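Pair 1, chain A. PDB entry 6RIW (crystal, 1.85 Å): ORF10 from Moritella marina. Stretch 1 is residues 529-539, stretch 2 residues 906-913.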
# COMPACT_ATOMS: atom_id res chain seq x y z
N TYR A 529 -2.43 -23.18 6.60
CA TYR A 529 -3.06 -22.11 7.34
C TYR A 529 -2.29 -21.83 8.61
O TYR A 529 -1.68 -22.73 9.21
CB TYR A 529 -4.50 -22.47 7.73
CG TYR A 529 -5.44 -22.70 6.58
CD1 TYR A 529 -6.00 -21.62 5.90
CD2 TYR A 529 -5.75 -24.00 6.15
CE1 TYR A 529 -6.87 -21.82 4.84
CE2 TYR A 529 -6.61 -24.19 5.08
CZ TYR A 529 -7.18 -23.10 4.44
OH TYR A 529 -8.05 -23.31 3.38
N VAL A 530 -2.36 -20.58 9.05
CA VAL A 530 -1.87 -20.18 10.37
C VAL A 530 -3.08 -20.12 11.30
O VAL A 530 -3.98 -19.30 11.11
CB VAL A 530 -1.14 -18.83 10.31
CG1 VAL A 530 -0.79 -18.35 11.73
CG2 VAL A 530 0.12 -18.93 9.47
N GLU A 531 -3.11 -20.99 12.33
CA GLU A 531 -4.27 -20.96 13.22
C GLU A 531 -4.18 -19.82 14.23
O GLU A 531 -5.19 -19.17 14.54
CB GLU A 531 -4.42 -22.31 13.95
CG GLU A 531 -5.47 -22.27 15.09
CD GLU A 531 -5.97 -23.65 15.53
OE1 GLU A 531 -5.29 -24.66 15.24
OE2 GLU A 531 -7.04 -23.70 16.19
N GLN A 532 -2.98 -19.54 14.73
CA GLN A 532 -2.80 -18.58 15.81
C GLN A 532 -1.32 -18.20 15.90
O GLN A 532 -0.45 -18.90 15.38
CB GLN A 532 -3.29 -19.14 17.15
CG GLN A 532 -2.57 -20.41 17.56
CD GLN A 532 -3.29 -21.14 18.69
OE1 GLN A 532 -4.51 -21.32 18.66
NE2 GLN A 532 -2.54 -21.55 19.70
N LEU A 533 -1.05 -17.10 16.58
CA LEU A 533 0.31 -16.73 16.92
C LEU A 533 0.40 -16.39 18.41
O LEU A 533 -0.57 -15.91 19.00
CB LEU A 533 0.79 -15.55 16.09
CG LEU A 533 -0.18 -14.37 16.14
CD1 LEU A 533 0.32 -13.32 17.13
CD2 LEU A 533 -0.35 -13.75 14.78
N ASP A 534 1.57 -16.64 18.99
CA ASP A 534 1.90 -16.19 20.34
C ASP A 534 2.82 -14.98 20.24
O ASP A 534 3.84 -15.03 19.54
CB ASP A 534 2.61 -17.29 21.13
CG ASP A 534 1.83 -18.59 21.17
OD1 ASP A 534 0.72 -18.68 20.60
OD2 ASP A 534 2.36 -19.55 21.77
N ILE A 535 2.48 -13.90 20.93
CA ILE A 535 3.25 -12.67 20.84
C ILE A 535 3.38 -12.04 22.22
O ILE A 535 2.45 -12.12 23.03
CB ILE A 535 2.61 -11.70 19.82
CG1 ILE A 535 3.56 -10.55 19.47
CG2 ILE A 535 1.27 -11.19 20.31
CD1 ILE A 535 3.38 -10.03 18.03
N ASP A 536 4.53 -11.43 22.49
CA ASP A 536 4.80 -10.77 23.77
C ASP A 536 4.22 -9.36 23.72
O ASP A 536 4.81 -8.46 23.13
CB ASP A 536 6.30 -10.73 24.05
CG ASP A 536 6.66 -9.81 25.23
OD1 ASP A 536 5.78 -9.51 26.06
OD2 ASP A 536 7.83 -9.41 25.32
N PHE A 537 3.07 -9.16 24.38
CA PHE A 537 2.40 -7.86 24.38
C PHE A 537 3.27 -6.78 25.00
O PHE A 537 3.13 -5.60 24.66
CB PHE A 537 1.07 -7.93 25.12
CG PHE A 537 -0.09 -8.37 24.27
CD1 PHE A 537 0.08 -9.30 23.25
CD2 PHE A 537 -1.36 -7.86 24.49
CE1 PHE A 537 -0.99 -9.71 22.48
CE2 PHE A 537 -2.44 -8.27 23.72
CZ PHE A 537 -2.26 -9.19 22.71
N LEU A 538 4.17 -7.16 25.91
CA LEU A 538 5.04 -6.18 26.56
C LEU A 538 6.00 -5.54 25.56
O LEU A 538 6.11 -4.32 25.48
CB LEU A 538 5.83 -6.84 27.69
CG LEU A 538 5.12 -7.05 29.03
CD1 LEU A 538 6.13 -7.07 30.17
CD2 LEU A 538 4.05 -5.98 29.25
N ARG A 539 6.72 -6.37 24.79
CA ARG A 539 7.72 -5.84 23.87
C ARG A 539 7.09 -5.04 22.74
O ARG A 539 7.68 -4.06 22.28
CB ARG A 539 8.55 -6.98 23.31
CG ARG A 539 9.41 -6.58 22.13
CD ARG A 539 10.74 -7.28 22.16
NE ARG A 539 11.61 -6.88 21.07
CZ ARG A 539 12.53 -5.94 21.17
NH1 ARG A 539 12.71 -5.29 22.32
NH2 ARG A 539 13.29 -5.64 20.12
N LEU A 906 4.53 -10.51 28.75
CA LEU A 906 3.12 -10.90 28.74
C LEU A 906 2.77 -11.52 27.39
O LEU A 906 2.32 -10.84 26.48
CB LEU A 906 2.22 -9.69 29.03
CG LEU A 906 0.71 -9.82 28.82
CD1 LEU A 906 0.07 -10.67 29.91
CD2 LEU A 906 0.03 -8.44 28.73
N VAL A 907 2.98 -12.83 27.28
CA VAL A 907 2.75 -13.54 26.02
C VAL A 907 1.28 -13.94 25.93
O VAL A 907 0.73 -14.55 26.85
CB VAL A 907 3.66 -14.76 25.91
CG1 VAL A 907 3.30 -15.55 24.66
CG2 VAL A 907 5.11 -14.32 25.88
N LYS A 908 0.65 -13.60 24.80
CA LYS A 908 -0.76 -13.88 24.58
C LYS A 908 -0.95 -14.55 23.23
O LYS A 908 -0.21 -14.28 22.27
CB LYS A 908 -1.59 -12.60 24.66
CG LYS A 908 -1.60 -11.94 26.04
CD LYS A 908 -3.02 -11.80 26.57
CE LYS A 908 -3.05 -11.75 28.09
NZ LYS A 908 -4.15 -12.57 28.66
N THR A 909 -1.96 -15.41 23.15
CA THR A 909 -2.31 -16.13 21.93
C THR A 909 -3.41 -15.36 21.20
O THR A 909 -4.41 -14.97 21.80
CB THR A 909 -2.78 -17.55 22.24
OG1 THR A 909 -1.68 -18.29 22.77
CG2 THR A 909 -3.30 -18.24 20.98
N ILE A 910 -3.20 -15.12 19.91
CA ILE A 910 -4.19 -14.43 19.08
C ILE A 910 -4.54 -15.36 17.92
O ILE A 910 -3.64 -15.81 17.20
CB ILE A 910 -3.67 -13.08 18.57
CG1 ILE A 910 -3.46 -12.15 19.77
CG2 ILE A 910 -4.64 -12.47 17.58
CD1 ILE A 910 -2.40 -11.11 19.54
N LYS A 911 -5.83 -15.66 17.77
CA LYS A 911 -6.30 -16.54 16.71
C LYS A 911 -6.62 -15.72 15.47
O LYS A 911 -7.15 -14.61 15.57
CB LYS A 911 -7.53 -17.33 17.16
CG LYS A 911 -7.20 -18.48 18.11
CD LYS A 911 -8.44 -19.21 18.58
CE LYS A 911 -8.08 -20.43 19.43
NZ LYS A 911 -7.38 -21.47 18.63
N LEU A 912 -6.29 -16.27 14.31
CA LEU A 912 -6.68 -15.65 13.05
C LEU A 912 -8.15 -15.95 12.78
O LEU A 912 -8.72 -16.92 13.29
CB LEU A 912 -5.79 -16.16 11.91
CG LEU A 912 -4.45 -15.43 11.80
CD1 LEU A 912 -3.53 -15.80 12.95
CD2 LEU A 912 -3.78 -15.79 10.47
N GLY A 913 -8.78 -15.11 11.96
CA GLY A 913 -10.21 -15.20 11.80
C GLY A 913 -10.88 -14.50 12.96
O GLY A 913 -10.44 -13.43 13.39
O HOH W 1 -7.81 -19.46 13.56

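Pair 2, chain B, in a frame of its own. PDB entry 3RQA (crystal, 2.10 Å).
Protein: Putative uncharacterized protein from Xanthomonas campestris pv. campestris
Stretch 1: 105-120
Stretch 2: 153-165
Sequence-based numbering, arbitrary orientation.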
# COMPACT_ATOMS: atom_id res chain seq x y z
N HIS B 105 20.70 0.06 25.24
CA HIS B 105 21.55 -1.11 25.40
C HIS B 105 20.57 -2.25 25.20
O HIS B 105 19.70 -2.52 26.04
CB HIS B 105 22.18 -1.16 26.79
CG HIS B 105 23.50 -1.88 26.81
ND1 HIS B 105 23.98 -2.52 27.93
CD2 HIS B 105 24.44 -2.05 25.85
CE1 HIS B 105 25.15 -3.06 27.66
NE2 HIS B 105 25.45 -2.79 26.40
N TRP B 106 20.73 -2.94 24.08
CA TRP B 106 19.84 -4.01 23.66
C TRP B 106 20.45 -5.42 23.60
O TRP B 106 21.50 -5.63 22.99
CB TRP B 106 19.30 -3.62 22.28
CG TRP B 106 18.16 -4.39 21.73
CD1 TRP B 106 17.34 -5.26 22.40
CD2 TRP B 106 17.64 -4.30 20.40
NE1 TRP B 106 16.34 -5.71 21.57
CE2 TRP B 106 16.50 -5.13 20.34
CE3 TRP B 106 18.03 -3.59 19.26
CZ2 TRP B 106 15.74 -5.28 19.16
CZ3 TRP B 106 17.27 -3.73 18.09
CH2 TRP B 106 16.14 -4.57 18.05
N SER B 107 19.77 -6.37 24.24
CA SER B 107 20.18 -7.78 24.22
C SER B 107 18.91 -8.59 23.93
O SER B 107 17.82 -8.03 23.87
CB SER B 107 20.77 -8.22 25.57
OG SER B 107 19.76 -8.63 26.48
N VAL B 108 19.06 -9.89 23.76
CA VAL B 108 17.95 -10.77 23.48
C VAL B 108 16.98 -10.81 24.66
O VAL B 108 15.80 -11.08 24.48
CB VAL B 108 18.45 -12.21 23.18
CG1 VAL B 108 19.08 -12.80 24.42
CG2 VAL B 108 17.31 -13.08 22.70
N ARG B 109 17.49 -10.54 25.85
CA ARG B 109 16.69 -10.57 27.08
C ARG B 109 15.86 -9.34 27.37
O ARG B 109 14.75 -9.44 27.91
CB ARG B 109 17.59 -10.81 28.29
CG ARG B 109 18.36 -12.11 28.27
CD ARG B 109 19.24 -12.21 29.50
NE ARG B 109 20.25 -13.25 29.37
CZ ARG B 109 21.49 -13.13 29.84
NH1 ARG B 109 21.85 -12.03 30.47
NH2 ARG B 109 22.36 -14.12 29.66
N GLY B 110 16.41 -8.17 27.04
CA GLY B 110 15.71 -6.92 27.30
C GLY B 110 16.47 -5.71 26.78
O GLY B 110 17.38 -5.83 25.94
N ILE B 111 16.11 -4.53 27.28
CA ILE B 111 16.72 -3.29 26.85
C ILE B 111 16.75 -2.21 27.92
O ILE B 111 15.90 -2.15 28.81
CB ILE B 111 15.98 -2.76 25.58
CG1 ILE B 111 16.69 -1.54 25.00
CG2 ILE B 111 14.54 -2.41 25.92
CD1 ILE B 111 16.15 -1.12 23.63
N ARG B 112 17.78 -1.37 27.85
CA ARG B 112 17.94 -0.25 28.76
C ARG B 112 17.81 0.97 27.88
O ARG B 112 18.62 1.17 26.96
CB ARG B 112 19.34 -0.27 29.38
CG ARG B 112 19.66 0.92 30.28
CD ARG B 112 21.06 0.76 30.89
NE ARG B 112 22.12 1.19 29.98
CZ ARG B 112 23.33 0.64 29.92
NH1 ARG B 112 23.66 -0.37 30.72
NH2 ARG B 112 24.23 1.12 29.07
N LEU B 113 16.77 1.77 28.12
CA LEU B 113 16.51 2.97 27.34
C LEU B 113 15.98 4.10 28.21
O LEU B 113 15.49 3.86 29.33
CB LEU B 113 15.53 2.65 26.21
CG LEU B 113 14.17 2.05 26.59
CD1 LEU B 113 13.25 3.13 27.13
CD2 LEU B 113 13.55 1.39 25.37
N ALA B 114 16.07 5.32 27.70
CA ALA B 114 15.59 6.49 28.43
C ALA B 114 14.09 6.68 28.17
O ALA B 114 13.60 6.41 27.08
CB ALA B 114 16.36 7.72 27.99
N SER B 115 13.37 7.16 29.18
CA SER B 115 11.93 7.37 29.06
C SER B 115 11.49 8.70 29.67
O SER B 115 11.95 9.08 30.75
CB SER B 115 11.19 6.23 29.75
OG SER B 115 9.82 6.19 29.39
N PRO B 116 10.59 9.41 28.99
CA PRO B 116 10.06 10.71 29.43
C PRO B 116 9.62 10.70 30.89
O PRO B 116 9.83 11.67 31.62
CB PRO B 116 8.89 10.95 28.48
CG PRO B 116 9.35 10.29 27.23
CD PRO B 116 9.95 9.00 27.73
N HIS B 117 9.02 9.59 31.31
CA HIS B 117 8.53 9.43 32.68
C HIS B 117 9.04 8.13 33.28
O HIS B 117 9.18 7.13 32.59
CB HIS B 117 7.00 9.43 32.67
CG HIS B 117 6.39 10.65 32.03
ND1 HIS B 117 6.56 11.92 32.55
CD2 HIS B 117 5.66 10.79 30.90
CE1 HIS B 117 5.95 12.79 31.76
NE2 HIS B 117 5.40 12.13 30.75
N ALA B 118 9.34 8.15 34.58
CA ALA B 118 9.82 6.95 35.25
C ALA B 118 8.64 6.00 35.42
O ALA B 118 7.48 6.41 35.31
CB ALA B 118 10.41 7.30 36.61
N HIS B 119 8.93 4.74 35.68
CA HIS B 119 7.90 3.73 35.89
C HIS B 119 8.45 2.74 36.89
O HIS B 119 9.50 2.16 36.67
CB HIS B 119 7.56 3.02 34.59
CG HIS B 119 6.63 3.79 33.71
ND1 HIS B 119 5.28 3.89 33.98
CD2 HIS B 119 6.84 4.50 32.58
CE1 HIS B 119 4.70 4.63 33.05
NE2 HIS B 119 5.63 5.01 32.19
N PRO B 120 7.74 2.54 38.01
CA PRO B 120 8.22 1.60 39.03
C PRO B 120 8.44 0.19 38.51
O PRO B 120 7.73 -0.28 37.62
CB PRO B 120 7.13 1.67 40.09
CG PRO B 120 5.89 1.94 39.28
CD PRO B 120 6.38 3.00 38.32
N GLN B 153 19.46 13.77 34.49
CA GLN B 153 18.77 14.50 33.43
C GLN B 153 17.82 13.62 32.62
O GLN B 153 17.07 14.12 31.79
CB GLN B 153 19.79 15.16 32.49
CG GLN B 153 20.69 14.18 31.76
CD GLN B 153 21.78 14.88 30.95
OE1 GLN B 153 22.57 15.65 31.49
NE2 GLN B 153 21.81 14.62 29.65
N GLN B 154 17.86 12.31 32.87
CA GLN B 154 16.98 11.37 32.17
C GLN B 154 16.56 10.22 33.08
O GLN B 154 17.34 9.78 33.93
CB GLN B 154 17.66 10.77 30.94
CG GLN B 154 18.16 11.75 29.91
CD GLN B 154 18.43 11.08 28.57
OE1 GLN B 154 17.50 10.78 27.82
NE2 GLN B 154 19.69 10.81 28.28
N HIS B 155 15.34 9.73 32.89
CA HIS B 155 14.83 8.60 33.67
C HIS B 155 15.19 7.35 32.87
O HIS B 155 14.81 7.22 31.70
CB HIS B 155 13.30 8.66 33.82
CG HIS B 155 12.80 9.92 34.47
ND1 HIS B 155 12.73 11.12 33.80
CD2 HIS B 155 12.31 10.14 35.71
CE1 HIS B 155 12.21 12.04 34.60
NE2 HIS B 155 11.94 11.47 35.77
N TRP B 156 15.91 6.42 33.48
CA TRP B 156 16.29 5.20 32.77
C TRP B 156 15.49 4.00 33.23
O TRP B 156 15.20 3.84 34.42
CB TRP B 156 17.78 4.91 32.91
CG TRP B 156 18.64 5.92 32.20
CD1 TRP B 156 19.19 7.05 32.72
CD2 TRP B 156 19.02 5.89 30.82
NE1 TRP B 156 19.89 7.74 31.75
CE2 TRP B 156 19.80 7.04 30.57
CE3 TRP B 156 18.77 5.00 29.76
CZ2 TRP B 156 20.34 7.33 29.32
CZ3 TRP B 156 19.31 5.28 28.52
CH2 TRP B 156 20.09 6.44 28.30
N LEU B 157 15.13 3.17 32.26
CA LEU B 157 14.35 1.97 32.49
C LEU B 157 15.10 0.75 31.99
O LEU B 157 15.77 0.80 30.96
CB LEU B 157 13.02 2.06 31.74
CG LEU B 157 11.78 2.66 32.41
CD1 LEU B 157 12.15 3.62 33.53
CD2 LEU B 157 10.95 3.35 31.34
N TRP B 158 15.00 -0.33 32.74
CA TRP B 158 15.60 -1.60 32.37
C TRP B 158 14.37 -2.47 32.16
O TRP B 158 13.62 -2.74 33.11
CB TRP B 158 16.46 -2.16 33.50
CG TRP B 158 17.81 -1.52 33.60
CD1 TRP B 158 19.01 -2.07 33.25
CD2 TRP B 158 18.10 -0.20 34.07
NE1 TRP B 158 20.03 -1.17 33.47
CE2 TRP B 158 19.50 -0.01 33.97
CE3 TRP B 158 17.31 0.85 34.56
CZ2 TRP B 158 20.13 1.18 34.35
CZ3 TRP B 158 17.94 2.04 34.94
CH2 TRP B 158 19.33 2.19 34.83
N LEU B 159 14.14 -2.87 30.92
CA LEU B 159 12.99 -3.69 30.59
C LEU B 159 13.42 -5.11 30.20
O LEU B 159 14.36 -5.30 29.43
CB LEU B 159 12.21 -3.07 29.44
CG LEU B 159 11.58 -1.67 29.50
CD1 LEU B 159 10.67 -1.56 30.70
CD2 LEU B 159 12.66 -0.61 29.54
N ARG B 160 12.71 -6.11 30.73
CA ARG B 160 12.98 -7.50 30.41
C ARG B 160 11.82 -7.98 29.53
O ARG B 160 10.66 -7.91 29.96
CB ARG B 160 13.04 -8.35 31.67
CG ARG B 160 13.39 -9.81 31.39
CD ARG B 160 12.46 -10.75 32.10
NE ARG B 160 12.70 -10.79 33.54
CZ ARG B 160 11.75 -10.66 34.47
NH1 ARG B 160 10.50 -10.46 34.10
NH2 ARG B 160 12.06 -10.74 35.75
N PHE B 161 12.13 -8.45 28.32
CA PHE B 161 11.08 -8.91 27.41
C PHE B 161 10.38 -10.14 27.97
O PHE B 161 10.99 -10.96 28.66
CB PHE B 161 11.65 -9.27 26.02
CG PHE B 161 12.47 -8.16 25.38
CD1 PHE B 161 11.97 -6.87 25.25
CD2 PHE B 161 13.76 -8.43 24.92
CE1 PHE B 161 12.73 -5.86 24.68
CE2 PHE B 161 14.54 -7.43 24.34
CZ PHE B 161 14.03 -6.14 24.22
N ALA B 162 9.08 -10.25 27.70
CA ALA B 162 8.31 -11.41 28.11
C ALA B 162 8.85 -12.51 27.18
O ALA B 162 9.42 -12.19 26.13
CB ALA B 162 6.83 -11.18 27.87
N PRO B 163 8.70 -13.79 27.53
CA PRO B 163 9.21 -14.85 26.64
C PRO B 163 8.87 -14.58 25.19
O PRO B 163 7.71 -14.34 24.86
CB PRO B 163 8.55 -16.10 27.19
CG PRO B 163 8.53 -15.82 28.66
CD PRO B 163 8.05 -14.39 28.71
N LEU B 164 9.88 -14.63 24.33
CA LEU B 164 9.73 -14.37 22.91
C LEU B 164 9.32 -15.57 22.06
O LEU B 164 8.96 -15.40 20.89
CB LEU B 164 11.04 -13.81 22.34
CG LEU B 164 11.56 -12.53 23.01
CD1 LEU B 164 13.05 -12.42 22.80
CD2 LEU B 164 10.83 -11.32 22.46
N GLY B 165 9.39 -16.77 22.61
CA GLY B 165 9.05 -17.94 21.82
C GLY B 165 10.25 -18.31 20.96
O GLY B 165 11.05 -17.44 20.62
O HOH W 2 13.55 -11.96 28.50
O HOH W 3 14.07 10.76 30.59

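The sharpest difference lies at one matched position, Gln A532 in pair 1 and Gly B110 in pair 2. Gln A532 (chi1 60°, p) meets the side chain of its strand partner: its OE1 accepts a hydrogen bond from Lys A911 NZ at 2.9 Å. Gly B110 has no side chain, and on the side of its CA away from where a CB would point lies the Phe B161 ring, which takes the place of Leu A912 in pair 1. Gly B110 CA sits over one face of Phe B161, 3.5 Å from the ring centroid and 24° off the ring normal, a CH-pi contact. The backbone there is also close, with Gly B110 CA 3.0 Å from Leu B159 O; an ideally placed CB would fall 1.9 Å from that same oxygen, a clash.

Around this difference the backbones agree closely. Fourteen central residues superpose with an RMSD of 0.5 Å, and the strands run antiparallel in both, at 152° with a closest approach of 4.5 Å in pair 1 and at 146° with 4.7 Å in pair 2. Leu A533 and Ile A910 match Ile B111 and Leu B159, each couple a hydrogen-bonded pair. Leu A533 N donates to Ile A910 O at 3.0 Å and Ile A910 N to Leu A533 O at 2.9 Å; the equivalents are Ile B111 N to Leu B159 O at 2.9 Å and Leu B159 N to Ile B111 O at 2.8 Å. The register extends to Leu A912 N, which donates to Glu A531 O at 3.1 Å, and to Phe B161 N, which donates to Arg B109 O at 2.8 Å. Even a water recurs, donating to Glu A531 O and Leu A912 O in pair 1 and to Arg B109 O and Phe B161 O in pair 2.

On the face carrying Gln A532, Asp A534 and Asp A536, pair 1 uses polar groups. Glu A531 OE2 forms a salt bridge with Lys A911 NZ at 3.3 Å, and Thr A909 OG1 donates to Asp A534 OD1 at 3.3 Å. The matching couple in pair 2, Arg B112 and Trp B158, packs rather than bonds: Arg B112 CG lies 4.0 Å from the centroid of the five-membered ring, 19° off its normal. Next along, Ala B114 CB stands 3.9 Å from the centroid of the Trp B156 six-membered ring, so a small side chain leaves room for a broad one. Its counterpart Asp A536 instead accepts through OD1 from Leu A906 N at 3.1 Å and, as an N-cap, from Leu A538 N at 2.9 Å.

The other face is more alike. Ile A535 and Leu B113 have side-chain centres 0.6 Å apart and both meet the matched aliphatic residue, through Ile A535 CG2 to Ile A910 CD1 at 3.8 Å and Leu B113 CG to Leu B159 CD2 at 4.2 Å. Pair 1 brings its aromatic ring from the first stretch: Phe A537 CE1 approaches Ile A910 CD1 at 3.5 Å, while Lys A908 CB covers one ring face. At the matched position, Ser B115 CB meets Leu B157 CD2 at 3.3 Å.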